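Local coordinates for protein MFP2b (Ascaris suum, PDB 2BJR) that is thought to enhance the polymerization of major sperm protein (MSP) in the amoeboid motility of nematode sperm, and binds a zinc ion, at residues 49-54 and 232-237; 197-202 and 266-271; 238-243 and 255-260. All coordinates share one frame; numbering follows the deposited sequence.

Contact 1. Residues 49-54 and 232-237; sequences AWNNGG and LWYQSG
The side-chain amide of Asn51 is gripped at both ends, once at each: a lone pair of Asn51 OD1 receives Gly54 N at 2.8 Å, and ND2 donates to Ser268 O. With CG anti to the backbone N (chi1 -176°), the first of these bonds makes an Asx motif that shapes the corner after strand 49-52. This strand crosses strand 232-235 almost at a right angle, so the chains meet at a corner instead of pairing as sheet neighbours. Within the corner Gly53 N donates a hydrogen bond to Tyr234 O at 2.8 Å. The bond is bent, with 138° at the hydrogen, and its donor stands 44° above the carbonyl plane. Asn51 O comes to 3.4 Å from Tyr234 CB, a plain packing contact beside the root of the ring. Both glycines have positive phi, and the bend they make runs along the indole of Trp233, with Gly53 CA over one ring face near the rim. Trp233 NE1 lies 3.4 Å from Gly54 N, but both are donors, and the indole N-H is spent on Ile266 O. Two waters complete the junction. One donates to Asn52 OD1 and, at 2.7 Å, to Gln235 OE1; the second accepts from Gln235 NE2 at 3.0 Å and donates to Gly53 O. Gln235, its chain bent at chi2, thereby curls back so that its amide presents both ends to water next to the bend, while Asn52 ND2 turns to Glu57. The chemistry implies a hydrated, amide-rich junction between the two cytosolic motility protein family regions, held by backbone groups, carboxamides and bridging water, with little purely apolar contact.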
loop_
_atom_site.group_PDB
_atom_site.type_symbol
_atom_site.label_atom_id
_atom_site.label_comp_id
_atom_site.label_asym_id
_atom_site.label_seq_id
_atom_site.Cartn_x
_atom_site.Cartn_y
_atom_site.Cartn_z
ATOM N N ALA A 49 -7.782 8.289 3.239
ATOM C CA ALA A 49 -7.101 8.922 2.159
ATOM C C ALA A 49 -6.549 7.851 1.220
ATOM O O ALA A 49 -6.428 6.668 1.618
ATOM C CB ALA A 49 -5.970 9.765 2.686
ATOM N N TRP A 50 -6.270 8.261 -0.007
ATOM C CA TRP A 50 -5.684 7.362 -1.017
ATOM C C TRP A 50 -4.897 8.133 -2.027
ATOM O O TRP A 50 -5.010 9.351 -2.131
ATOM C CB TRP A 50 -6.746 6.512 -1.695
ATOM C CG TRP A 50 -7.744 7.268 -2.563
ATOM C CD1 TRP A 50 -7.647 7.496 -3.900
ATOM C CD2 TRP A 50 -8.965 7.878 -2.146
ATOM N NE1 TRP A 50 -8.735 8.207 -4.348
ATOM C CE2 TRP A 50 -9.564 8.449 -3.288
ATOM C CE3 TRP A 50 -9.628 7.998 -0.913
ATOM C CZ2 TRP A 50 -10.793 9.142 -3.244
ATOM C CZ3 TRP A 50 -10.849 8.696 -0.869
ATOM C CH2 TRP A 50 -11.425 9.229 -2.035
ATOM N N ASN A 51 -4.009 7.427 -2.712
ATOM C CA ASN A 51 -3.207 7.967 -3.758
ATOM C C ASN A 51 -3.954 7.982 -5.103
ATOM O O ASN A 51 -4.412 6.934 -5.567
ATOM C CB ASN A 51 -1.971 7.065 -3.915
ATOM C CG ASN A 51 -0.973 7.571 -4.947
ATOM O OD1 ASN A 51 -1.327 8.210 -5.961
ATOM N ND2 ASN A 51 0.298 7.150 -4.755
ATOM N N ASN A 52 -4.050 9.155 -5.715
ATOM C CA ASN A 52 -4.430 9.279 -7.140
ATOM C C ASN A 52 -3.463 10.217 -7.843
ATOM O O ASN A 52 -3.320 11.386 -7.487
ATOM C CB ASN A 52 -5.894 9.785 -7.295
ATOM C CG ASN A 52 -6.379 9.710 -8.739
ATOM O OD1 ASN A 52 -5.847 8.922 -9.530
ATOM N ND2 ASN A 52 -7.387 10.525 -9.094
ATOM N N GLY A 53 -2.735 9.698 -8.812
ATOM C CA GLY A 53 -1.723 10.474 -9.501
ATOM C C GLY A 53 -0.582 10.971 -8.644
ATOM O O GLY A 53 0.014 12.002 -8.950
ATOM N N GLY A 54 -0.288 10.296 -7.528
ATOM C CA GLY A 54 0.794 10.714 -6.678
ATOM C C GLY A 54 0.453 11.671 -5.560
ATOM O O GLY A 54 1.338 12.038 -4.787
ATOM N N LEU A 232 4.690 0.982 -7.764
ATOM C CA LEU A 232 3.288 1.140 -8.049
ATOM C C LEU A 232 2.856 2.579 -7.876
ATOM O O LEU A 232 3.265 3.249 -6.936
ATOM C CB LEU A 232 2.496 0.287 -7.098
ATOM C CG LEU A 232 0.974 0.378 -7.023
ATOM C CD1 LEU A 232 0.391 -0.200 -8.257
ATOM C CD2 LEU A 232 0.456 -0.276 -5.747
ATOM N N TRP A 233 2.069 3.043 -8.836
ATOM C CA TRP A 233 1.474 4.366 -8.834
ATOM C C TRP A 233 -0.020 4.158 -9.164
ATOM O O TRP A 233 -0.452 3.031 -9.432
ATOM C CB TRP A 233 2.105 5.127 -9.947
ATOM C CG TRP A 233 2.042 6.578 -9.915
ATOM C CD1 TRP A 233 2.187 7.377 -8.845
ATOM C CD2 TRP A 233 1.876 7.424 -11.041
ATOM N NE1 TRP A 233 2.152 8.698 -9.228
ATOM C CE2 TRP A 233 1.945 8.754 -10.579
ATOM C CE3 TRP A 233 1.723 7.199 -12.415
ATOM C CZ2 TRP A 233 1.877 9.854 -11.438
ATOM C CZ3 TRP A 233 1.637 8.299 -13.275
ATOM C CH2 TRP A 233 1.703 9.610 -12.779
ATOM N N TYR A 234 -0.787 5.254 -9.171
ATOM C CA TYR A 234 -2.214 5.214 -9.455
ATOM C C TYR A 234 -2.591 6.341 -10.410
ATOM O O TYR A 234 -2.108 7.436 -10.248
ATOM C CB TYR A 234 -2.978 5.340 -8.158
ATOM C CG TYR A 234 -3.059 4.047 -7.425
ATOM C CD1 TYR A 234 -2.096 3.716 -6.451
ATOM C CD2 TYR A 234 -4.100 3.153 -7.655
ATOM C CE1 TYR A 234 -2.107 2.505 -5.824
ATOM C CE2 TYR A 234 -4.152 1.934 -6.951
ATOM C CZ TYR A 234 -3.125 1.614 -6.075
ATOM O OH TYR A 234 -3.165 0.452 -5.374
ATOM N N GLN A 235 -3.428 6.047 -11.395
ATOM C CA GLN A 235 -4.013 7.066 -12.272
ATOM C C GLN A 235 -5.482 6.748 -12.441
ATOM O O GLN A 235 -5.842 5.643 -12.836
ATOM C CB GLN A 235 -3.383 7.042 -13.663
ATOM C CG GLN A 235 -2.094 7.793 -13.796
ATOM C CD GLN A 235 -2.235 9.314 -13.587
ATOM O OE1 GLN A 235 -3.287 9.883 -13.820
ATOM N NE2 GLN A 235 -1.191 9.936 -13.080
ATOM N N SER A 236 -6.325 7.718 -12.099
ATOM C CA SER A 236 -7.767 7.526 -12.072
ATOM C C SER A 236 -8.257 6.299 -11.356
ATOM O O SER A 236 -9.103 5.605 -11.877
ATOM C CB SER A 236 -8.297 7.494 -13.501
ATOM O OG SER A 236 -7.910 8.658 -14.209
ATOM N N GLY A 237 -7.722 5.998 -10.169
ATOM C CA GLY A 237 -8.109 4.830 -9.438
ATOM C C GLY A 237 -7.565 3.518 -9.992
ATOM O O GLY A 237 -7.818 2.479 -9.434
HETATM O O HOH W 1 -4.782 10.655 -11.721
HETATM O O HOH W 2 -0.550 12.699 -12.052
#

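Contact 2. Residues 197-202 and 266-271; sequences DFRCGD and IGSIQI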
loop_
_atom_site.group_PDB
_atom_site.type_symbol
_atom_site.label_atom_id
_atom_site.label_comp_id
_atom_site.label_asym_id
_atom_site.label_seq_id
_atom_site.Cartn_x
_atom_site.Cartn_y
_atom_site.Cartn_z
ATOM N N ASP A 197 5.938 3.161 1.291
ATOM C CA ASP A 197 5.594 4.507 0.770
ATOM C C ASP A 197 6.795 5.431 0.733
ATOM O O ASP A 197 7.506 5.580 1.747
ATOM C CB ASP A 197 4.535 5.127 1.680
ATOM C CG ASP A 197 3.201 4.379 1.595
ATOM O OD1 ASP A 197 2.543 4.529 0.556
ATOM O OD2 ASP A 197 2.794 3.592 2.480
ATOM N N PHE A 198 6.980 6.050 -0.428
ATOM C CA PHE A 198 7.972 7.056 -0.692
ATOM C C PHE A 198 7.459 8.041 -1.701
ATOM O O PHE A 198 6.546 7.757 -2.463
ATOM C CB PHE A 198 9.211 6.419 -1.282
ATOM C CG PHE A 198 10.016 5.646 -0.318
ATOM C CD1 PHE A 198 9.871 4.276 -0.194
ATOM C CD2 PHE A 198 10.992 6.291 0.453
ATOM C CE1 PHE A 198 10.664 3.536 0.727
ATOM C CE2 PHE A 198 11.799 5.546 1.366
ATOM C CZ PHE A 198 11.613 4.180 1.493
ATOM N N ARG A 199 8.077 9.216 -1.752
ATOM C CA ARG A 199 7.812 10.161 -2.823
ATOM C C ARG A 199 8.973 10.160 -3.776
ATOM O O ARG A 199 10.102 10.058 -3.352
ATOM C CB ARG A 199 7.608 11.570 -2.294
ATOM C CG ARG A 199 6.453 11.765 -1.295
ATOM C CD ARG A 199 6.378 13.218 -0.720
ATOM N NE ARG A 199 7.592 13.511 0.031
ATOM C CZ ARG A 199 7.788 13.210 1.299
ATOM N NH1 ARG A 199 6.813 12.694 2.031
ATOM N NH2 ARG A 199 8.972 13.458 1.854
ATOM N N CYS A 200 8.701 10.351 -5.060
ATOM C CA CYS A 200 9.767 10.521 -6.022
ATOM C C CYS A 200 10.562 11.729 -5.620
ATOM O O CYS A 200 9.993 12.713 -5.103
ATOM C CB CYS A 200 9.243 10.764 -7.412
ATOM S SG CYS A 200 8.535 9.242 -7.984
ATOM N N GLY A 201 11.873 11.583 -5.761
ATOM C CA GLY A 201 12.841 12.569 -5.288
ATOM C C GLY A 201 13.273 12.458 -3.843
ATOM O O GLY A 201 14.198 13.172 -3.459
ATOM N N ASP A 202 12.624 11.623 -3.044
ATOM C CA ASP A 202 13.116 11.275 -1.714
ATOM C C ASP A 202 14.447 10.534 -1.917
ATOM O O ASP A 202 14.700 9.986 -3.002
ATOM C CB ASP A 202 12.210 10.258 -1.005
ATOM C CG ASP A 202 10.971 10.859 -0.320
ATOM O OD1 ASP A 202 10.868 12.116 -0.193
ATOM O OD2 ASP A 202 10.082 10.064 0.194
ATOM N N ILE A 266 5.748 13.015 -10.268
ATOM C CA ILE A 266 5.126 11.710 -10.020
ATOM C C ILE A 266 4.553 11.648 -8.593
ATOM O O ILE A 266 3.478 11.051 -8.343
ATOM C CB ILE A 266 6.201 10.580 -10.231
ATOM C CG1 ILE A 266 6.643 10.454 -11.684
ATOM C CG2 ILE A 266 5.655 9.225 -9.740
ATOM C CD1 ILE A 266 5.594 10.438 -12.608
ATOM N N GLY A 267 5.257 12.251 -7.640
ATOM C CA GLY A 267 4.753 12.358 -6.275
ATOM C C GLY A 267 4.843 11.005 -5.542
ATOM O O GLY A 267 5.838 10.291 -5.659
ATOM N N SER A 268 3.785 10.670 -4.817
ATOM C CA SER A 268 3.732 9.482 -3.975
ATOM C C SER A 268 3.658 8.178 -4.799
ATOM O O SER A 268 2.822 8.055 -5.685
ATOM C CB SER A 268 2.565 9.564 -3.006
ATOM O OG SER A 268 2.825 10.480 -1.944
ATOM N N ILE A 269 4.560 7.240 -4.499
ATOM C CA ILE A 269 4.588 5.902 -5.101
ATOM C C ILE A 269 4.750 4.855 -4.017
ATOM O O ILE A 269 4.952 5.180 -2.850
ATOM C CB ILE A 269 5.755 5.725 -6.101
ATOM C CG1 ILE A 269 7.094 5.909 -5.390
ATOM C CG2 ILE A 269 5.571 6.670 -7.273
ATOM C CD1 ILE A 269 8.276 5.444 -6.267
ATOM N N GLN A 270 4.602 3.584 -4.398
ATOM C CA GLN A 270 4.826 2.484 -3.455
ATOM C C GLN A 270 5.944 1.612 -4.029
ATOM O O GLN A 270 5.912 1.248 -5.204
ATOM C CB GLN A 270 3.568 1.699 -3.218
ATOM C CG GLN A 270 2.465 2.554 -2.566
ATOM C CD GLN A 270 1.169 1.771 -2.364
ATOM O OE1 GLN A 270 1.217 0.595 -2.095
ATOM N NE2 GLN A 270 0.016 2.456 -2.420
ATOM N N ILE A 271 6.916 1.310 -3.198
ATOM C CA ILE A 271 8.041 0.511 -3.630
ATOM C C ILE A 271 7.945 -0.882 -3.044
ATOM O O ILE A 271 7.789 -1.067 -1.827
ATOM C CB ILE A 271 9.358 1.170 -3.237
ATOM C CG1 ILE A 271 9.531 2.542 -3.947
ATOM C CG2 ILE A 271 10.539 0.219 -3.573
ATOM C CD1 ILE A 271 10.770 3.349 -3.567
HETATM O O HOH W 3 3.231 6.426 -1.281
HETATM O O HOH W 4 4.303 8.859 -0.487
#
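Backbone hydrogen bonds supply the framework. Phe198 and Ile269 form an antiparallel hydrogen-bonded pair in which Ile269 N reaches Phe198 O at 2.9 Å, nearly along the C=O axis, while the return bond from Phe198 N to Ile269 O is longer at 3.3 Å. Just past the strand, Cys200 N donates to Gly267 O at 2.9 Å. Asp197 with Gln270 and Arg199 with Ser268 are the flanking non-hydrogen-bonded pairs. The side chains of these four residues share one face. At the strand end, Arg199 N donates a nearly straight hydrogen bond (173°) to Asp202 OD2, from above the carboxylate plane, and Arg199 NH2 forms a salt bridge to Asp202 OD1 at 3.1 Å; the same guanidinium also pairs with Asp22. Asp202 thus grips both ends of Arg199 across a type II turn. A water donates to Asp197 OD1 at 2.7 Å and to Ile269 O, and Tyr34 OH also bonds that carboxylate. On the opposite, apolar face, Phe198 crosses Ile271 at about a right angle, its CD1 meeting the Ile271 CD1 tip at 3.6 Å. Beyond the strand end, Cys200 SG lies against Ile266 CG2 at 3.4 Å and, less closely, Ile269 CG2. Register, alternating faces and the turn that ends strand 194-199 are those of a twisted antiparallel beta pair, here joining the first strand of the second family region to strand 268-274.

Contact 3. Residues 238-243 and 255-260; sequences EPVMGR and FGWGGH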
loop_
_atom_site.group_PDB
_atom_site.type_symbol
_atom_site.label_atom_id
_atom_site.label_comp_id
_atom_site.label_asym_id
_atom_site.label_seq_id
_atom_site.Cartn_x
_atom_site.Cartn_y
_atom_site.Cartn_z
ATOM N N GLU A 238 -6.768 3.583 -11.047
ATOM C CA GLU A 238 -6.186 2.377 -11.645
ATOM C C GLU A 238 -4.722 2.155 -11.197
ATOM O O GLU A 238 -3.908 3.084 -11.259
ATOM C CB GLU A 238 -6.184 2.478 -13.149
ATOM C CG GLU A 238 -7.590 2.567 -13.732
ATOM C CD GLU A 238 -7.645 2.658 -15.242
ATOM O OE1 GLU A 238 -6.763 2.117 -15.959
ATOM O OE2 GLU A 238 -8.663 3.235 -15.717
ATOM N N PRO A 239 -4.378 0.939 -10.807
ATOM C CA PRO A 239 -2.991 0.620 -10.433
ATOM C C PRO A 239 -2.078 0.540 -11.629
ATOM O O PRO A 239 -2.442 -0.024 -12.679
ATOM C CB PRO A 239 -3.128 -0.730 -9.746
ATOM C CG PRO A 239 -4.293 -1.372 -10.398
ATOM C CD PRO A 239 -5.234 -0.256 -10.710
ATOM N N VAL A 240 -0.923 1.197 -11.533
ATOM C CA VAL A 240 0.063 1.249 -12.592
ATOM C C VAL A 240 1.405 0.774 -12.035
ATOM O O VAL A 240 2.004 1.445 -11.185
ATOM C CB VAL A 240 0.239 2.678 -13.081
ATOM C CG1 VAL A 240 1.117 2.751 -14.322
ATOM C CG2 VAL A 240 -1.137 3.285 -13.337
HETATM N N MSE A 241 1.870 -0.372 -12.535
HETATM C CA MSE A 241 3.216 -0.807 -12.212
HETATM C C MSE A 241 4.192 -0.143 -13.169
HETATM O O MSE A 241 3.928 0.115 -14.315
HETATM C CB MSE A 241 3.405 -2.319 -12.272
HETATM C CG MSE A 241 2.574 -3.087 -11.359
HETATM SE SE MSE A 241 3.075 -2.943 -9.516
HETATM C CE MSE A 241 1.727 -4.153 -8.903
ATOM N N GLY A 242 5.330 0.217 -12.635
ATOM C CA GLY A 242 6.335 0.803 -13.432
ATOM C C GLY A 242 7.685 0.635 -12.785
ATOM O O GLY A 242 7.902 -0.288 -12.005
ATOM N N ARG A 243 8.613 1.516 -13.154
ATOM C CA ARG A 243 10.004 1.365 -12.760
ATOM C C ARG A 243 10.561 2.550 -12.008
ATOM O O ARG A 243 10.225 3.696 -12.321
ATOM C CB ARG A 243 10.832 1.094 -14.008
ATOM C CG ARG A 243 11.024 2.208 -15.004
ATOM C CD ARG A 243 11.803 1.775 -16.244
ATOM N NE ARG A 243 11.896 2.833 -17.256
ATOM C CZ ARG A 243 10.937 3.099 -18.144
ATOM N NH1 ARG A 243 9.817 2.384 -18.158
ATOM N NH2 ARG A 243 11.074 4.072 -19.017
ATOM N N PHE A 255 6.359 5.746 -15.380
ATOM C CA PHE A 255 5.154 4.917 -15.591
ATOM C C PHE A 255 4.554 5.216 -16.961
ATOM O O PHE A 255 4.681 6.335 -17.482
ATOM C CB PHE A 255 4.126 5.191 -14.487
ATOM C CG PHE A 255 4.643 4.896 -13.075
ATOM C CD1 PHE A 255 5.186 5.893 -12.296
ATOM C CD2 PHE A 255 4.528 3.638 -12.528
ATOM C CE1 PHE A 255 5.648 5.624 -11.024
ATOM C CE2 PHE A 255 5.010 3.347 -11.242
ATOM C CZ PHE A 255 5.567 4.315 -10.503
ATOM N N GLY A 256 3.887 4.217 -17.538
ATOM C CA GLY A 256 3.113 4.376 -18.747
ATOM C C GLY A 256 1.667 4.037 -18.454
ATOM O O GLY A 256 1.369 3.035 -17.812
ATOM N N TRP A 257 0.750 4.897 -18.887
ATOM C CA TRP A 257 -0.658 4.691 -18.660
ATOM C C TRP A 257 -1.425 5.672 -19.524
ATOM O O TRP A 257 -0.912 6.756 -19.809
ATOM C CB TRP A 257 -1.023 4.930 -17.194
ATOM C CG TRP A 257 -2.465 4.738 -16.916
ATOM C CD1 TRP A 257 -3.079 3.591 -16.558
ATOM C CD2 TRP A 257 -3.482 5.745 -16.961
ATOM N NE1 TRP A 257 -4.413 3.816 -16.345
ATOM C CE2 TRP A 257 -4.692 5.129 -16.618
ATOM C CE3 TRP A 257 -3.480 7.113 -17.246
ATOM C CZ2 TRP A 257 -5.908 5.834 -16.555
ATOM C CZ3 TRP A 257 -4.695 7.816 -17.201
ATOM C CH2 TRP A 257 -5.875 7.170 -16.862
ATOM N N GLY A 258 -2.600 5.256 -19.943
ATOM C CA GLY A 258 -3.533 6.075 -20.733
ATOM C C GLY A 258 -2.955 6.620 -22.023
ATOM O O GLY A 258 -3.357 7.672 -22.481
ATOM N N GLY A 259 -2.020 5.892 -22.618
ATOM C CA GLY A 259 -1.303 6.307 -23.821
ATOM C C GLY A 259 -0.168 7.280 -23.597
ATOM O O GLY A 259 0.424 7.733 -24.549
ATOM N N HIS A 260 0.167 7.586 -22.340
ATOM C CA HIS A 260 1.222 8.544 -22.030
ATOM C C HIS A 260 2.376 7.938 -21.222
ATOM O O HIS A 260 2.219 6.905 -20.589
ATOM C CB HIS A 260 0.699 9.714 -21.189
ATOM C CG HIS A 260 -0.598 10.294 -21.668
ATOM N ND1 HIS A 260 -1.732 10.326 -20.877
ATOM C CD2 HIS A 260 -0.928 10.918 -22.825
ATOM C CE1 HIS A 260 -2.715 10.900 -21.550
ATOM N NE2 HIS A 260 -2.252 11.273 -22.732
HETATM O O HOH W 5 4.816 1.458 -16.429
#
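Strands 238-243 and 255-257 run antiparallel at 144°, and their axes come no nearer than 6.3 Å, so the pair is splayed here. Gly242 and Phe255 are the closest backbone positions. A water fills the bonding role between the chains, donating to the carbonyl O of Met241 (selenomethionine) at 2.7 Å and accepting from Gly256 N at 3.1 Å. At the end of the second strand, Trp257 to His260 make a type I' turn, with glycines at both central positions. Phe255, its CG beside the backbone N, lays one side of its ring along the other chain: CE2 reaches Gly242 N at 3.4 Å and CD2 packs on Gly242 CA. Trp233 stacks on this ring. Val240 divides its branches, CG1 touching Gly256 O at 3.5 Å and CG2 the indole of Trp257 at CD1, 3.8 Å away. With CG anti to its backbone N, Trp257 extends its indole across to Glu238. Trp257 NE1 donates to Glu238 OE1 at 2.9 Å in a fairly straight bond (159°) lying in the indole plane but arriving above the carboxylate plane, the two planes being 74° apart. OE2 of the same carboxylate bonds to Lys309, a pairing that probably stabilises its negative charge. This is the splayed open end of a beta hairpin, strands 238-247 and 250-257, where side chains and water bridge the widened gap.

In the fold
All three contacts reach the curled sheet of the second family region. Contact 3 is the most buried, spanning the open end of one hairpin, whereas contacts 1 and 2 are partly buried. Only contact 1 pairs segments from both family regions, though polar side chains of contact 2 also reach the first. Residues 49-54 dock on strand 268-274 of contact 2, where Gly54 O probably accepts from Ser268 N. Contact 3 begins where the turn closing contact 1's second segment ends, and its Phe255 packs against Ile266 and Ile269 of contact 2. The chemistry changes accordingly, from carboxamides and water in contact 1, through regular backbone pairing in contact 2, to mainly side-chain packing in contact 3.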